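Local atomic coordinates of LP15968p (PDB entry 3MN8), a protein that releases C-terminal arginine and lysine residues from peptides and proteins as a zinc-dependent metallocarboxypeptidase, here the first, active carboxypeptidase domain with its transthyretin-like domain. Residues G129-V132 and N133-I137; Q79-R82 and N83-S86. All blocks are in the same frame, centred on the assembly; numbering follows the deposited sequence.

Contact 1: residues G129-V132 and N133-I137. With NAG (2-acetamido-2-deoxy-beta-D-glucopyranose), chain E.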
# COMPACT_ATOMS: atom_id res chain seq x y z
N GLY A 129 1.04 -12.88 -14.96
CA GLY A 129 2.00 -13.91 -14.64
C GLY A 129 3.32 -13.27 -14.27
O GLY A 129 4.01 -13.72 -13.35
N GLN A 130 3.65 -12.19 -14.98
CA GLN A 130 4.94 -11.53 -14.80
C GLN A 130 4.89 -10.64 -13.58
O GLN A 130 5.87 -10.52 -12.84
CB GLN A 130 5.31 -10.73 -16.04
CG GLN A 130 6.82 -10.60 -16.25
CD GLN A 130 7.44 -9.53 -15.37
OE1 GLN A 130 6.73 -8.67 -14.86
NE2 GLN A 130 8.76 -9.57 -15.20
N LEU A 131 3.75 -10.00 -13.38
CA LEU A 131 3.53 -9.20 -12.18
C LEU A 131 3.74 -10.06 -10.93
O LEU A 131 4.47 -9.70 -10.02
CB LEU A 131 2.11 -8.63 -12.18
CG LEU A 131 1.76 -7.80 -10.96
CD1 LEU A 131 2.60 -6.54 -10.95
CD2 LEU A 131 0.27 -7.48 -10.93
N VAL A 132 3.09 -11.22 -10.92
CA VAL A 132 3.11 -12.11 -9.77
C VAL A 132 4.49 -12.70 -9.51
O VAL A 132 4.92 -12.82 -8.35
CB VAL A 132 2.10 -13.26 -9.93
CG1 VAL A 132 2.26 -14.27 -8.81
CG2 VAL A 132 0.68 -12.71 -9.93
N ASN A 133 5.17 -13.09 -10.59
CA ASN A 133 6.51 -13.64 -10.51
C ASN A 133 7.50 -12.68 -9.85
O ASN A 133 8.42 -13.10 -9.13
CB ASN A 133 7.01 -14.01 -11.90
CG ASN A 133 6.54 -15.38 -12.35
OD1 ASN A 133 5.70 -16.00 -11.70
ND2 ASN A 133 7.09 -15.85 -13.47
N SER A 134 7.30 -11.39 -10.08
CA SER A 134 8.31 -10.38 -9.76
C SER A 134 7.97 -9.57 -8.53
O SER A 134 8.79 -8.77 -8.07
CB SER A 134 8.49 -9.43 -10.95
OG SER A 134 7.24 -8.90 -11.36
N THR A 135 6.77 -9.78 -8.00
CA THR A 135 6.31 -9.01 -6.84
C THR A 135 5.70 -9.90 -5.78
O THR A 135 5.01 -10.87 -6.10
CB THR A 135 5.25 -7.96 -7.23
OG1 THR A 135 5.50 -7.48 -8.56
CG2 THR A 135 5.28 -6.80 -6.25
N ASP A 136 5.96 -9.55 -4.53
CA ASP A 136 5.38 -10.27 -3.39
C ASP A 136 4.20 -9.47 -2.86
O ASP A 136 4.38 -8.42 -2.23
CB ASP A 136 6.42 -10.43 -2.30
CG ASP A 136 6.47 -11.83 -1.77
OD1 ASP A 136 6.77 -12.76 -2.55
OD2 ASP A 136 6.24 -11.99 -0.56
N ILE A 137 3.00 -9.97 -3.11
CA ILE A 137 1.82 -9.16 -2.92
C ILE A 137 0.94 -9.62 -1.75
O ILE A 137 0.60 -10.80 -1.63
CB ILE A 137 1.01 -9.12 -4.20
CG1 ILE A 137 1.84 -8.48 -5.34
CG2 ILE A 137 -0.31 -8.39 -3.96
CD1 ILE A 137 1.28 -8.75 -6.76
C1 NAG E . 6.33 -16.99 -13.88
C2 NAG E . 6.97 -16.93 -15.27
C3 NAG E . 6.81 -18.22 -16.06
C4 NAG E . 7.09 -19.44 -15.17
C5 NAG E . 6.33 -19.32 -13.86
C6 NAG E . 6.66 -20.48 -12.94
C7 NAG E . 5.24 -15.61 -16.52
C8 NAG E . 4.08 -16.34 -15.91
N2 NAG E . 6.47 -15.78 -16.02
O3 NAG E . 7.71 -18.20 -17.15
O4 NAG E . 6.71 -20.63 -15.83
O5 NAG E . 6.72 -18.15 -13.19
O6 NAG E . 7.96 -20.25 -12.43
O7 NAG E . 5.05 -14.85 -17.47
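Asn133 and Gly129, one turn apart on helix 126-134, meet through the backbone: Asn133 N donates to Gly129 O over 3.1 Å, an i to i+4 helical bond. One residue on, the pattern weakens. Ser134 N makes only weak bonds, to Gln130 O and to Leu131 O, on the way to strand 136-140.

Side-chain hydroxyls take over at this point. Ser134 OG lies between its own backbone N and carbonyl carbon (chi1 52°), a torsion that folds it back along the helix to donate to Gln130 O at 2.6 Å. Thr135 OG1 donates in turn to Leu131 O at 2.8 Å, approaching that carbonyl close to its plane, with a tilt of 17°; the same hydroxyl also bonds to His336. With an alanine in place of Ser134, Gln130 O would probably lose its short hydroxyl bond and depend more on the weak one from the backbone N.

Apolar contact is slight: Ile137 CD1, from the start of the strand, reaches back to Leu131 CG at 4.3 Å.

The remaining chemistry is covalent. Asn133 ND2 is joined to C1 of an N-acetylglucosamine at 1.4 Å, the N-glycosidic link of a glycosylated Asn-Ser-Thr sequon. The sugar's acetamide methyl, C8, settles 3.4 Å from Gly129 CA, where the absence of a side chain leaves the backbone itself to meet the sugar.

Thr135 therefore has two roles, as the hydroxyl residue of the sequon and as donor to Leu131 O; Ser134, the middle residue of the sequon, shares the second kind through Gln130 O, so that side-chain hydroxyls supplement the backbone bonding just after the glycan-bearing Asn133.

Contact 2: residues Q79-R82 and N83-S86; sequences QISR and NTRS. With NAG (2-acetamido-2-deoxy-beta-D-glucopyranose), chain E.
The end of strand 74-80, where the chain leaves the eight-stranded sheet of the carboxypeptidase domain, runs straight into a loop whose first residues turn back beside the strand. Thr84 comes back against Gln79 of the strand and Ser81 just beyond it. Its OG1 approaches the amide of Gln79, 3.5 Å from CD, the two side chains crossing at a slant. The extended Gln79 chain carries that amide to its principal partner: OE1 bonds His64 on the adjoining strand 61-68, and NE2 bonds Asp136 weakly. Ser81 OG lies 3.1 Å from Thr84 N, but the angle is too poor for a hydrogen bond, so the two simply lie against each other.

Asn83 forms an Asx turn in the loop. Its OD1 accepts from Arg85 N over 2.9 Å, with an N-H...O angle of 153°. The donor stands well above the carbonyl plane, 63° out of it. With CG anti to the backbone N, the amide is carried forward over the residues that follow. A weak backbone bond from Ser86 N to Asn83 O spans the same few residues.

Arg82, just before the turn, sends its side chain the other way, toward the N-acetylglucosamine carried by Asn133. Bends at chi2 and chi3 bring NH2 to the ring oxygen O5, to which it donates over 3.2 Å at 138°. The sugar's C1 lies at the guanidinium edge, in its plane, while its O6 stands over one face at 4.1 Å from CZ.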
# COMPACT_ATOMS: atom_id res chain seq x y z
N GLN A 79 -1.37 -13.40 1.05
CA GLN A 79 -0.17 -13.23 0.24
C GLN A 79 -0.23 -14.02 -1.06
O GLN A 79 -0.62 -15.18 -1.08
CB GLN A 79 1.06 -13.69 1.01
CG GLN A 79 2.26 -13.93 0.15
CD GLN A 79 3.36 -14.59 0.93
OE1 GLN A 79 3.12 -15.25 1.93
NE2 GLN A 79 4.59 -14.41 0.47
N ILE A 80 0.20 -13.37 -2.15
CA ILE A 80 0.33 -14.00 -3.46
C ILE A 80 1.76 -13.79 -3.94
O ILE A 80 2.25 -12.66 -3.96
CB ILE A 80 -0.60 -13.34 -4.47
CG1 ILE A 80 -2.06 -13.50 -4.01
CG2 ILE A 80 -0.37 -13.91 -5.85
CD1 ILE A 80 -3.05 -12.63 -4.72
N SER A 81 2.42 -14.87 -4.32
CA SER A 81 3.82 -14.78 -4.74
C SER A 81 4.17 -15.88 -5.72
O SER A 81 3.41 -16.84 -5.88
CB SER A 81 4.72 -14.91 -3.52
OG SER A 81 4.42 -16.11 -2.84
N ARG A 82 5.32 -15.75 -6.38
CA ARG A 82 5.82 -16.81 -7.25
C ARG A 82 5.89 -18.08 -6.41
O ARG A 82 5.40 -19.14 -6.81
CB ARG A 82 7.20 -16.45 -7.82
CG ARG A 82 7.88 -17.53 -8.67
CD ARG A 82 8.25 -17.03 -10.06
NE ARG A 82 9.69 -17.06 -10.31
CZ ARG A 82 10.26 -16.96 -11.51
NH1 ARG A 82 11.59 -17.00 -11.61
NH2 ARG A 82 9.54 -16.84 -12.62
N ASN A 83 6.48 -17.95 -5.22
CA ASN A 83 6.61 -19.07 -4.30
C ASN A 83 6.35 -18.65 -2.88
O ASN A 83 7.19 -18.00 -2.25
CB ASN A 83 8.01 -19.67 -4.40
CG ASN A 83 8.35 -20.55 -3.21
OD1 ASN A 83 7.47 -21.20 -2.63
ND2 ASN A 83 9.63 -20.59 -2.84
N THR A 84 5.20 -19.04 -2.35
CA THR A 84 4.77 -18.58 -1.03
C THR A 84 5.66 -19.03 0.13
O THR A 84 5.61 -18.48 1.22
CB THR A 84 3.31 -18.96 -0.77
OG1 THR A 84 2.61 -17.83 -0.26
CG2 THR A 84 3.22 -20.11 0.21
N ARG A 85 6.51 -20.03 -0.11
CA ARG A 85 7.41 -20.48 0.95
C ARG A 85 8.33 -19.38 1.45
O ARG A 85 8.43 -19.14 2.65
CB ARG A 85 8.24 -21.67 0.48
CG ARG A 85 7.42 -22.92 0.19
CD ARG A 85 8.28 -24.17 0.31
NE ARG A 85 8.45 -24.61 1.69
CZ ARG A 85 9.49 -24.30 2.47
NH1 ARG A 85 9.54 -24.76 3.72
NH2 ARG A 85 10.47 -23.53 2.01
N SER A 86 9.02 -18.70 0.53
CA SER A 86 9.92 -17.62 0.90
C SER A 86 9.61 -16.35 0.12
O SER A 86 8.49 -16.15 -0.36
CB SER A 86 11.38 -18.03 0.67
OG SER A 86 11.76 -19.16 1.45
C1 NAG E . 6.33 -16.99 -13.88
C2 NAG E . 6.97 -16.93 -15.27
C3 NAG E . 6.81 -18.22 -16.06
C4 NAG E . 7.09 -19.44 -15.17
C5 NAG E . 6.33 -19.32 -13.86
C6 NAG E . 6.66 -20.48 -12.94
C7 NAG E . 5.24 -15.61 -16.52
C8 NAG E . 4.08 -16.34 -15.91
N2 NAG E . 6.47 -15.78 -16.02
O3 NAG E . 7.71 -18.20 -17.15
O4 NAG E . 6.71 -20.63 -15.83
O5 NAG E . 6.72 -18.15 -13.19
O6 NAG E . 7.96 -20.25 -12.43
O7 NAG E . 5.05 -14.85 -17.47

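Overall arrangement
Followed from the N terminus, the chain comes first to contact 2, where strand 74-80 ends and the loop toward strand 93-97 begins with a tight local turn. It then passes through strand 93-97 and helix 106-121 before contact 1 closes the turn from helix 126-134 into strand 136-140. The two are in series, neither nested nor crossed, yet their centres are about 9 Å apart. Strands 74-80 and 136-140 are antiparallel neighbours in the sheet, and a probable backbone hydrogen bond joins Ile80 to Ile137. The glycan gives a second link, bridging the exit of one strand and the helix leading into the other.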